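Local coordinates for protein CyaB (Pseudomonas aeruginosa, PDB 3R5G) that probably makes cyclic AMP from ATP, as a membrane-bound class III adenylyl cyclase of which this chain is the catalytic domain, at residues N38-Y50 with S83-L95. Numbering follows the deposited sequence.
Sequences NYLNEMSKIALKY and SMGIAMRKHMKVL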
# COMPACT_ATOMS: atom_id res chain seq x y z
N ASN A 38 13.21 -6.21 -13.12
CA ASN A 38 14.29 -7.17 -12.79
C ASN A 38 14.25 -7.49 -11.29
O ASN A 38 14.23 -8.66 -10.94
CB ASN A 38 15.63 -6.60 -13.19
CG ASN A 38 16.81 -7.51 -12.82
OD1 ASN A 38 16.78 -8.72 -13.04
ND2 ASN A 38 17.88 -6.91 -12.37
N TYR A 39 14.17 -6.43 -10.52
CA TYR A 39 14.06 -6.57 -9.04
C TYR A 39 12.85 -7.37 -8.64
O TYR A 39 12.95 -8.32 -7.90
CB TYR A 39 14.01 -5.18 -8.41
CG TYR A 39 13.70 -5.28 -6.92
CD1 TYR A 39 14.70 -5.66 -5.96
CD2 TYR A 39 12.41 -4.98 -6.45
CE1 TYR A 39 14.37 -5.82 -4.59
CE2 TYR A 39 12.09 -5.09 -5.07
CZ TYR A 39 13.08 -5.55 -4.16
OH TYR A 39 12.85 -5.69 -2.82
N LEU A 40 11.66 -7.00 -9.16
CA LEU A 40 10.47 -7.72 -8.76
C LEU A 40 10.51 -9.20 -9.22
O LEU A 40 10.04 -10.08 -8.56
CB LEU A 40 9.23 -6.98 -9.31
CG LEU A 40 8.96 -5.64 -8.66
CD1 LEU A 40 7.80 -4.92 -9.43
CD2 LEU A 40 8.65 -5.69 -7.13
N ASN A 41 11.09 -9.45 -10.42
CA ASN A 41 11.17 -10.82 -10.90
C ASN A 41 12.14 -11.64 -10.00
O ASN A 41 11.80 -12.74 -9.63
CB ASN A 41 11.74 -10.82 -12.34
CG ASN A 41 11.40 -12.08 -13.06
OD1 ASN A 41 10.26 -12.53 -13.10
ND2 ASN A 41 12.45 -12.75 -13.54
N GLU A 42 13.24 -10.99 -9.61
CA GLU A 42 14.22 -11.71 -8.72
C GLU A 42 13.64 -11.97 -7.37
O GLU A 42 13.74 -13.07 -6.86
CB GLU A 42 15.53 -10.98 -8.54
CG GLU A 42 16.36 -10.89 -9.87
CD GLU A 42 16.82 -12.28 -10.29
OE1 GLU A 42 17.60 -12.90 -9.54
OE2 GLU A 42 16.37 -12.81 -11.34
N MET A 43 12.91 -10.96 -6.85
CA MET A 43 12.23 -11.20 -5.55
C MET A 43 11.16 -12.26 -5.62
O MET A 43 11.00 -13.07 -4.71
CB MET A 43 11.62 -9.91 -4.99
CG MET A 43 12.60 -8.87 -4.65
SD MET A 43 13.88 -9.35 -3.48
CE MET A 43 15.30 -9.58 -4.56
N SER A 44 10.38 -12.29 -6.71
CA SER A 44 9.42 -13.32 -6.92
C SER A 44 10.03 -14.74 -6.92
O SER A 44 9.46 -15.65 -6.30
CB SER A 44 8.69 -13.01 -8.24
OG SER A 44 7.87 -14.10 -8.51
N LYS A 45 11.15 -14.92 -7.59
CA LYS A 45 11.79 -16.18 -7.59
C LYS A 45 12.23 -16.64 -6.18
O LYS A 45 12.07 -17.77 -5.83
CB LYS A 45 13.05 -16.11 -8.45
CG LYS A 45 12.71 -15.94 -9.96
CD LYS A 45 13.93 -16.14 -10.76
CE LYS A 45 13.50 -16.24 -12.22
NZ LYS A 45 14.40 -15.59 -13.21
N ILE A 46 12.77 -15.68 -5.39
CA ILE A 46 13.10 -16.05 -4.01
C ILE A 46 11.89 -16.40 -3.12
O ILE A 46 11.92 -17.40 -2.42
CB ILE A 46 13.95 -14.92 -3.35
CG1 ILE A 46 15.20 -14.65 -4.17
CG2 ILE A 46 14.29 -15.31 -1.87
CD1 ILE A 46 16.07 -13.49 -3.77
N ALA A 47 10.79 -15.65 -3.25
CA ALA A 47 9.60 -15.99 -2.51
C ALA A 47 9.08 -17.36 -2.92
O ALA A 47 8.72 -18.13 -2.05
CB ALA A 47 8.50 -14.93 -2.74
N LEU A 48 9.11 -17.69 -4.25
CA LEU A 48 8.65 -19.06 -4.65
C LEU A 48 9.53 -20.16 -4.00
O LEU A 48 9.00 -21.12 -3.44
CB LEU A 48 8.63 -19.22 -6.20
CG LEU A 48 8.35 -20.68 -6.79
CD1 LEU A 48 6.88 -21.26 -6.62
CD2 LEU A 48 8.80 -20.76 -8.30
N LYS A 49 10.85 -19.94 -4.03
CA LYS A 49 11.80 -20.91 -3.49
C LYS A 49 11.51 -21.24 -1.99
O LYS A 49 11.59 -22.35 -1.50
CB LYS A 49 13.21 -20.37 -3.63
CG LYS A 49 14.16 -21.16 -2.84
CD LYS A 49 15.51 -20.44 -2.78
CE LYS A 49 16.53 -21.06 -3.73
NZ LYS A 49 17.44 -20.01 -4.27
N TYR A 50 11.16 -20.18 -1.23
CA TYR A 50 10.89 -20.34 0.12
C TYR A 50 9.46 -20.72 0.51
O TYR A 50 9.18 -20.94 1.69
CB TYR A 50 11.25 -18.99 0.87
CG TYR A 50 12.77 -18.94 1.15
CD1 TYR A 50 13.34 -19.54 2.32
CD2 TYR A 50 13.64 -18.34 0.18
CE1 TYR A 50 14.74 -19.53 2.47
CE2 TYR A 50 15.03 -18.36 0.35
CZ TYR A 50 15.53 -18.92 1.54
OH TYR A 50 16.90 -18.95 1.66
N SER A 83 13.70 -16.37 6.74
CA SER A 83 14.81 -16.89 5.94
C SER A 83 14.71 -16.35 4.55
O SER A 83 15.75 -16.01 3.95
CB SER A 83 14.83 -18.46 5.95
OG SER A 83 14.96 -18.92 7.29
N MET A 84 13.49 -16.21 3.98
CA MET A 84 13.32 -15.57 2.69
C MET A 84 13.84 -14.14 2.74
O MET A 84 14.59 -13.68 1.84
CB MET A 84 11.84 -15.68 2.37
CG MET A 84 11.51 -14.96 1.08
SD MET A 84 9.79 -14.59 0.80
CE MET A 84 9.65 -13.30 2.10
N GLY A 85 13.49 -13.43 3.81
CA GLY A 85 14.00 -12.05 3.90
C GLY A 85 15.51 -11.96 3.99
O GLY A 85 16.08 -11.09 3.32
N ILE A 86 16.14 -12.87 4.75
CA ILE A 86 17.59 -12.93 4.83
C ILE A 86 18.20 -13.11 3.43
O ILE A 86 19.15 -12.43 3.01
CB ILE A 86 18.07 -13.97 5.77
CG1 ILE A 86 17.77 -13.53 7.24
CG2 ILE A 86 19.58 -14.32 5.55
CD1 ILE A 86 17.85 -14.69 8.25
N ALA A 87 17.56 -14.07 2.70
CA ALA A 87 18.01 -14.33 1.38
C ALA A 87 17.84 -13.19 0.42
O ALA A 87 18.69 -12.96 -0.48
CB ALA A 87 17.26 -15.61 0.87
N MET A 88 16.73 -12.44 0.48
CA MET A 88 16.52 -11.29 -0.35
C MET A 88 17.54 -10.22 -0.04
O MET A 88 18.01 -9.57 -0.98
CB MET A 88 15.10 -10.75 -0.14
CG MET A 88 14.01 -11.70 -0.67
SD MET A 88 12.39 -11.06 -0.22
CE MET A 88 11.36 -11.98 -1.38
N ARG A 89 17.83 -10.01 1.24
CA ARG A 89 18.82 -8.96 1.60
C ARG A 89 20.18 -9.36 1.03
O ARG A 89 20.93 -8.43 0.54
CB ARG A 89 18.81 -8.84 3.12
CG ARG A 89 19.83 -7.83 3.61
CD ARG A 89 19.62 -7.40 5.05
NE ARG A 89 19.83 -8.56 5.91
CZ ARG A 89 19.57 -8.54 7.25
NH1 ARG A 89 19.11 -7.38 7.78
NH2 ARG A 89 19.77 -9.59 8.01
N LYS A 90 20.53 -10.67 1.06
CA LYS A 90 21.81 -11.08 0.45
C LYS A 90 21.76 -10.87 -1.04
O LYS A 90 22.75 -10.43 -1.64
CB LYS A 90 22.14 -12.53 0.74
CG LYS A 90 22.47 -12.88 2.14
CD LYS A 90 22.66 -14.34 2.33
CE LYS A 90 22.94 -14.65 3.80
NZ LYS A 90 22.94 -16.07 4.12
N HIS A 91 20.65 -11.15 -1.68
CA HIS A 91 20.62 -11.04 -3.14
C HIS A 91 20.65 -9.60 -3.57
O HIS A 91 21.13 -9.23 -4.65
CB HIS A 91 19.38 -11.74 -3.67
CG HIS A 91 19.46 -11.98 -5.13
ND1 HIS A 91 20.39 -12.84 -5.68
CD2 HIS A 91 18.66 -11.55 -6.13
CE1 HIS A 91 20.19 -12.86 -7.00
NE2 HIS A 91 19.14 -12.11 -7.29
N MET A 92 20.20 -8.70 -2.72
CA MET A 92 20.31 -7.30 -3.04
C MET A 92 21.71 -6.84 -3.23
O MET A 92 21.90 -5.92 -4.01
CB MET A 92 19.61 -6.45 -1.96
CG MET A 92 18.20 -6.23 -2.24
SD MET A 92 17.96 -5.05 -3.61
CE MET A 92 17.91 -3.38 -3.01
N LYS A 93 22.66 -7.51 -2.57
CA LYS A 93 24.09 -7.12 -2.81
C LYS A 93 24.48 -7.45 -4.23
O LYS A 93 25.21 -6.68 -4.90
CB LYS A 93 25.04 -7.88 -1.89
CG LYS A 93 24.72 -7.62 -0.44
CD LYS A 93 25.74 -8.37 0.43
CE LYS A 93 25.58 -8.03 1.91
NZ LYS A 93 24.13 -7.75 2.25
N VAL A 94 24.02 -8.59 -4.71
CA VAL A 94 24.27 -8.98 -6.10
C VAL A 94 23.60 -7.98 -7.05
O VAL A 94 24.21 -7.52 -8.02
CB VAL A 94 23.74 -10.34 -6.32
CG1 VAL A 94 24.07 -10.83 -7.73
CG2 VAL A 94 24.38 -11.35 -5.29
N LEU A 95 22.31 -7.67 -6.81
CA LEU A 95 21.65 -6.78 -7.71
C LEU A 95 22.31 -5.43 -7.74
O LEU A 95 22.36 -4.81 -8.83
CB LEU A 95 20.15 -6.69 -7.36
CG LEU A 95 19.38 -8.01 -7.54
CD1 LEU A 95 17.92 -7.75 -6.99
CD2 LEU A 95 19.35 -8.59 -8.98
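Tyr50 lies flat on the backbone of helix 83-95, where the two backbones come nearest, by the CA atoms of Tyr50 and Met84. Met84 CA stands over the middle of its ring, 3.7 Å from the centroid and 11° off the ring normal, a CH-pi contact that a broad aromatic face is well suited to make. Ser83, small enough to leave room, brings CB to 3.6 Å from Tyr50 CE1, while the phenol oxygen reaches past Ala87 to hydrogen-bond the carbonyl of Leu197. Ala87 has only a methyl to fit against both this ring and Ile46 CG2. One turn back, Ile46 is a knob in the hole formed by Met84, Ala87, Met88 and His91: its CG2 meets Met88 CG at 3.8 Å and its CD1 touches His91 CB at 3.7 Å. The flexible methionines fill the seam beside it. Met88, extended beyond CG, carries CE to 3.5 Å from Met43 O, whereas Met43 is bent at chi2 and chi3, which lays its sulfur against Met88 CG.

The segments run nearly antiparallel, at 149°, as neighbouring helices on one side of the sheet of the class III nucleotidyl cyclase domain. Tyr39, Met84 and Met88 turn to strand 6-18; Met92 packs on strand 109-116, and its sulfur meets Tyr39 obliquely, a Met-aromatic contact. Leu95 is the reciprocal knob, its fork sending CD1 to Tyr39 CD1 and Met43 CE, and CD2 to Glu42 CG and Asn38.

The side turned from the sheet is more open to solvent, which suits a carboxylate and an imidazole. There the N-H of His91 NE2 is directed at the anti lone pair of Glu42 OE1 at 2.8 Å, a bent bond (140°) with the oxygen tilted out of the imidazole plane. Lys45 comes only within long salt-bridge range of Glu42 OE2.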